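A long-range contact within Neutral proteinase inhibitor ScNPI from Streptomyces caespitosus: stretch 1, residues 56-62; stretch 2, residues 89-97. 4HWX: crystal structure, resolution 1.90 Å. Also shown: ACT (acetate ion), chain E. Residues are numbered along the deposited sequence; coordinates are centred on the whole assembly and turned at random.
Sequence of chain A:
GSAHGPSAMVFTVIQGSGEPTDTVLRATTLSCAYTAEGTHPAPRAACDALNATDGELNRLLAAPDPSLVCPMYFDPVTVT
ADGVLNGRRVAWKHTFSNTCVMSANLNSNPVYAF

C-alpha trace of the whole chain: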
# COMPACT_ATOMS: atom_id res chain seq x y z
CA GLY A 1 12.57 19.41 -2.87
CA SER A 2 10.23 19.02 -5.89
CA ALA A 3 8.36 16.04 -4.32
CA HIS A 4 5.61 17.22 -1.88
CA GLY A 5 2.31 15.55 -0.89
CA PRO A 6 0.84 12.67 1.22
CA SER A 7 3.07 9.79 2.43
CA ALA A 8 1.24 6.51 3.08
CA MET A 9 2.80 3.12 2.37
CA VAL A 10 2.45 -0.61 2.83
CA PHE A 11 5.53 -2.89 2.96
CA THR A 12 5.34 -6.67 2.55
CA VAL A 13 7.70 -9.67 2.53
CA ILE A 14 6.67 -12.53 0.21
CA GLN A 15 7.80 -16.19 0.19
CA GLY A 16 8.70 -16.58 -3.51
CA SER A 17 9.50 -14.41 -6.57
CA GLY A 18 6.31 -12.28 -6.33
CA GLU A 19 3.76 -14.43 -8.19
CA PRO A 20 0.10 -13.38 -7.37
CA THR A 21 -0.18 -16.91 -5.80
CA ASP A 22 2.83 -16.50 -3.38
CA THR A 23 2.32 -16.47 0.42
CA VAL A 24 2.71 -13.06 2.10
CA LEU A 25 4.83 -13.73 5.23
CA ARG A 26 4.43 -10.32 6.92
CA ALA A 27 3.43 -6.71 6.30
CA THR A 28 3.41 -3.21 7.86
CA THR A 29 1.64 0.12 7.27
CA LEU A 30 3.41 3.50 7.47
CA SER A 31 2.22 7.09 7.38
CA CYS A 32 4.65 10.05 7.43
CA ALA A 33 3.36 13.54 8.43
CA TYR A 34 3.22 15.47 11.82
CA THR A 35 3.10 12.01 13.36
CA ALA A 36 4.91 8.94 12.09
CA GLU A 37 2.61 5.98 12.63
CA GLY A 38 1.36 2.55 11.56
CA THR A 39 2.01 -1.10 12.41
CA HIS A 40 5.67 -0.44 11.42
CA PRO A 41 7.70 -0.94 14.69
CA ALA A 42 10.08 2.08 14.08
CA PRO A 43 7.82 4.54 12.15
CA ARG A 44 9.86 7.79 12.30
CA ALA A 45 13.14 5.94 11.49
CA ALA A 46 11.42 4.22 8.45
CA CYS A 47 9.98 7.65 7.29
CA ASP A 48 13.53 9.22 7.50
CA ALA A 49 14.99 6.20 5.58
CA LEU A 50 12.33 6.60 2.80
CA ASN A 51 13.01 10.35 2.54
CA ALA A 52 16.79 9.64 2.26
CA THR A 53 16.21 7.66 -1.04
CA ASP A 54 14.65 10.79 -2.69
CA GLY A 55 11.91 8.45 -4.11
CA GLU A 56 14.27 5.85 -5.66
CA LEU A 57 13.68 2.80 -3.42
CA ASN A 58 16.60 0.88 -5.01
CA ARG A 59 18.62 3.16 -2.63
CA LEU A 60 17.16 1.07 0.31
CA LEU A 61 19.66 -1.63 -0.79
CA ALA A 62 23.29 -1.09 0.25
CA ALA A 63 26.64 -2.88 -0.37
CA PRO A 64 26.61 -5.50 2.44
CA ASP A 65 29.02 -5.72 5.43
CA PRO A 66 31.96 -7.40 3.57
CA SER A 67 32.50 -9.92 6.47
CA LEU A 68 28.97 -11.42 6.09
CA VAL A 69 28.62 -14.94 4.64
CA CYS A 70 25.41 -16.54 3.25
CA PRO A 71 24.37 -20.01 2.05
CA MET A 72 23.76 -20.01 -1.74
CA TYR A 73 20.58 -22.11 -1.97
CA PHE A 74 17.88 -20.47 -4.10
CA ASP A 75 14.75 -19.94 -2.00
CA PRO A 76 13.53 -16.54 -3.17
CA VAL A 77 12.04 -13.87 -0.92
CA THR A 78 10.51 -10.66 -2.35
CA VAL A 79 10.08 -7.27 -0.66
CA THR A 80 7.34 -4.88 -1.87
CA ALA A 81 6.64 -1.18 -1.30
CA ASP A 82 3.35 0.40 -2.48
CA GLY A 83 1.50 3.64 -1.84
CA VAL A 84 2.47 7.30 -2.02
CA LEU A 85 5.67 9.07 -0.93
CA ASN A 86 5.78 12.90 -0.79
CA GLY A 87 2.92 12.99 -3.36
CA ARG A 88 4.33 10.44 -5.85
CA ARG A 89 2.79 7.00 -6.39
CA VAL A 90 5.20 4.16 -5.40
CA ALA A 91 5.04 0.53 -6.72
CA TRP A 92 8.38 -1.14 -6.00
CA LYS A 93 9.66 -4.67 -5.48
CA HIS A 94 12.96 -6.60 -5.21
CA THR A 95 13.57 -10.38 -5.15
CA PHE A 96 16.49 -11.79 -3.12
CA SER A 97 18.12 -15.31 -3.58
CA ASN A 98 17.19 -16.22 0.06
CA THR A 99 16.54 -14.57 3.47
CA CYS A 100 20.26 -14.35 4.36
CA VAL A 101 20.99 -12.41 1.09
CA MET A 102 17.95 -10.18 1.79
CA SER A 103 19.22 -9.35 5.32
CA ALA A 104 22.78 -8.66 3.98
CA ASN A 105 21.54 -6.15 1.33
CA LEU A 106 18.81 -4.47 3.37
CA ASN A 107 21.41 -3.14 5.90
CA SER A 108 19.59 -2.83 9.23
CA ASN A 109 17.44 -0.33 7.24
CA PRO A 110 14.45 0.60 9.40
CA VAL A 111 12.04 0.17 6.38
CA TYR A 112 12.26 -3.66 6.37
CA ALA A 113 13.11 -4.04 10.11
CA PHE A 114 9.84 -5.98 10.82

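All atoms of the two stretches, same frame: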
# COMPACT_ATOMS: atom_id res chain seq x y z
N GLU A 56 13.72 6.99 -4.92
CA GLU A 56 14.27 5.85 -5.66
C GLU A 56 14.57 4.75 -4.65
O GLU A 56 15.65 4.72 -4.05
CB GLU A 56 15.50 6.25 -6.51
CG GLU A 56 16.11 5.08 -7.29
CD GLU A 56 15.13 4.19 -8.04
OE1 GLU A 56 14.77 3.11 -7.51
OE2 GLU A 56 14.68 4.62 -9.13
N LEU A 57 13.59 3.85 -4.44
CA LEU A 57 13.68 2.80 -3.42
C LEU A 57 14.77 1.77 -3.66
O LEU A 57 15.08 1.03 -2.73
CB LEU A 57 12.32 2.13 -3.17
CG LEU A 57 11.45 2.88 -2.14
CD1 LEU A 57 11.04 4.28 -2.63
CD2 LEU A 57 10.19 2.10 -1.82
N ASN A 58 15.43 1.76 -4.83
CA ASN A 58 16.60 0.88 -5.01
C ASN A 58 17.72 1.32 -4.04
O ASN A 58 18.60 0.53 -3.73
CB ASN A 58 17.11 0.90 -6.46
CG ASN A 58 16.34 0.03 -7.40
OD1 ASN A 58 15.55 -0.83 -7.01
ND2 ASN A 58 16.57 0.23 -8.69
N ARG A 59 17.66 2.59 -3.58
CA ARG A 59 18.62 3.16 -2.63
C ARG A 59 18.43 2.58 -1.21
O ARG A 59 19.28 2.82 -0.36
CB ARG A 59 18.55 4.71 -2.60
CG ARG A 59 19.11 5.30 -3.88
CD ARG A 59 19.01 6.81 -3.97
NE ARG A 59 19.36 7.24 -5.33
CZ ARG A 59 18.97 8.37 -5.90
NH1 ARG A 59 18.21 9.24 -5.24
NH2 ARG A 59 19.34 8.65 -7.14
N LEU A 60 17.35 1.78 -0.97
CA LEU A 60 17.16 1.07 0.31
C LEU A 60 18.18 -0.08 0.42
O LEU A 60 18.49 -0.54 1.51
CB LEU A 60 15.72 0.53 0.47
CG LEU A 60 14.59 1.56 0.64
CD1 LEU A 60 13.24 0.89 0.70
CD2 LEU A 60 14.78 2.43 1.87
N LEU A 61 18.67 -0.57 -0.74
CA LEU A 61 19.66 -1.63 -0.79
C LEU A 61 21.03 -0.99 -0.68
O LEU A 61 21.23 0.10 -1.21
CB LEU A 61 19.54 -2.47 -2.07
CG LEU A 61 18.42 -3.51 -2.11
CD1 LEU A 61 17.13 -2.89 -2.52
CD2 LEU A 61 18.73 -4.59 -3.12
N ALA A 62 21.93 -1.62 0.07
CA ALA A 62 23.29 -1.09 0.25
C ALA A 62 24.31 -2.21 0.14
O ALA A 62 23.97 -3.37 0.40
CB ALA A 62 23.41 -0.39 1.60
N ARG A 89 3.22 8.39 -6.44
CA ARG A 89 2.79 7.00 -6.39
C ARG A 89 4.03 6.10 -6.43
O ARG A 89 4.96 6.36 -7.21
CB ARG A 89 1.82 6.72 -7.56
CG ARG A 89 1.09 5.37 -7.49
CD ARG A 89 -0.35 5.49 -6.99
NE ARG A 89 -0.52 4.82 -5.70
CZ ARG A 89 -0.79 3.53 -5.53
NH1 ARG A 89 -0.99 2.74 -6.59
NH2 ARG A 89 -0.88 3.01 -4.31
N VAL A 90 4.08 5.11 -5.54
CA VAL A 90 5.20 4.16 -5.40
C VAL A 90 4.65 2.73 -5.59
O VAL A 90 3.66 2.39 -4.98
CB VAL A 90 5.92 4.32 -4.02
CG1 VAL A 90 6.95 3.20 -3.78
CG2 VAL A 90 6.59 5.70 -3.90
N ALA A 91 5.31 1.94 -6.43
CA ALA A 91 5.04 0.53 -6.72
C ALA A 91 6.39 -0.08 -6.99
O ALA A 91 6.96 0.11 -8.07
CB ALA A 91 4.09 0.38 -7.91
N TRP A 92 7.00 -0.63 -5.93
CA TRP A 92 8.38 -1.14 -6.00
C TRP A 92 8.47 -2.54 -5.42
O TRP A 92 7.75 -2.89 -4.49
CB TRP A 92 9.32 -0.18 -5.23
CG TRP A 92 10.78 -0.57 -5.20
CD1 TRP A 92 11.73 -0.25 -6.13
CD2 TRP A 92 11.45 -1.30 -4.17
NE1 TRP A 92 12.95 -0.75 -5.74
CE2 TRP A 92 12.81 -1.39 -4.54
CE3 TRP A 92 11.05 -1.85 -2.94
CZ2 TRP A 92 13.77 -2.03 -3.74
CZ3 TRP A 92 12.00 -2.45 -2.13
CH2 TRP A 92 13.34 -2.53 -2.52
N LYS A 93 9.38 -3.34 -6.00
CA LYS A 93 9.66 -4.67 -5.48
C LYS A 93 11.11 -5.05 -5.77
O LYS A 93 11.76 -4.46 -6.64
CB LYS A 93 8.69 -5.74 -6.04
CG LYS A 93 8.81 -6.01 -7.54
CD LYS A 93 7.83 -7.08 -7.99
CE LYS A 93 7.83 -7.26 -9.49
NZ LYS A 93 6.76 -8.21 -9.93
N HIS A 94 11.62 -6.04 -5.02
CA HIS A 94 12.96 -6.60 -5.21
C HIS A 94 12.96 -8.00 -4.69
O HIS A 94 12.49 -8.23 -3.58
CB HIS A 94 14.07 -5.77 -4.52
CG HIS A 94 15.44 -6.19 -4.95
ND1 HIS A 94 16.09 -5.57 -6.02
CD2 HIS A 94 16.24 -7.18 -4.48
CE1 HIS A 94 17.26 -6.18 -6.13
NE2 HIS A 94 17.39 -7.16 -5.23
N THR A 95 13.47 -8.95 -5.50
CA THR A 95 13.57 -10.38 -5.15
C THR A 95 15.02 -10.71 -4.78
O THR A 95 15.94 -10.39 -5.52
CB THR A 95 13.08 -11.26 -6.32
OG1 THR A 95 11.74 -10.91 -6.63
CG2 THR A 95 13.14 -12.76 -5.99
N PHE A 96 15.20 -11.33 -3.61
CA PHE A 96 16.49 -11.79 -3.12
C PHE A 96 16.59 -13.32 -3.26
O PHE A 96 15.56 -14.00 -3.17
CB PHE A 96 16.71 -11.35 -1.67
CG PHE A 96 16.71 -9.86 -1.45
CD1 PHE A 96 17.87 -9.11 -1.66
CD2 PHE A 96 15.56 -9.20 -1.00
CE1 PHE A 96 17.87 -7.72 -1.45
CE2 PHE A 96 15.58 -7.81 -0.77
CZ PHE A 96 16.73 -7.08 -0.99
N SER A 97 17.82 -13.87 -3.43
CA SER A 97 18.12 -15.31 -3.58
C SER A 97 17.54 -16.14 -2.42
O SER A 97 17.03 -17.23 -2.64
CB SER A 97 19.64 -15.52 -3.62
OG SER A 97 20.24 -14.79 -4.67
C ACT E . 20.70 -8.45 -5.09
O ACT E . 21.60 -9.06 -5.71
OXT ACT E . 19.64 -9.01 -4.84
CH3 ACT E . 20.92 -7.02 -4.66
O HOH W 1 14.44 -3.72 -7.29

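A short helical turn can pack against a β-strand mainly through side chains, with an indole ring serving as both apolar platform and polar anchor. In ScNPI, a 3-10 segment, residues 57-60, lies against residues 89-96, the later part of a β-strand, and no backbone hydrogen bond joins the two; at the closest register the CA atoms of Leu57 and Trp92 are still 7.1 Å apart. The alternation of the strand turns Val90, Trp92 and His94 toward the segment, while Ala91 and Lys93 point away.

The turn is prepared by Glu56, whose OE1 accepts a hydrogen bond from Asn58 N at 3.1 Å, while its carbonyl O receives Arg59 N at 3.0 Å. Leu57 then lies over the indole: its CB sits 3.7 Å from Trp92 CD2 and almost on the normal of the five-membered ring, a CH-pi contact with the electron-rich face. The main chain takes part as well, with Leu57 O 3.5 Å from Trp92 CZ2. The CD2 of Leu57 continues to Val90 CG1 at 3.9 Å, extending the apolar patch along the strand.

Asn58 supplies the single direct hydrogen bond of the interface. Trp92 NE1 donates to Asn58 OD1 at 2.9 Å, nearly linear at 167°, so the indole NH is satisfied at the ring edge while the face remains free for Leu57. The same OD1 accepts from a water, which also donates to Lys93 O and hydrogen-bonds His94 ND1, tying the amide to the strand a second time.

Arg59 points away and takes no part. Leu61, just past the 3-10 segment, closes the contact: its CD1 meets the indole edge at Trp92 CZ2 (3.7 Å), and its CD2 covers the His94 ring in a second CH-pi contact and reaches Phe96 CE1 at 3.7 Å. At the edge of that imidazole, His94 NE2 donates to OXT of an acetate, probably from the crystallisation liquor, at 2.9 Å.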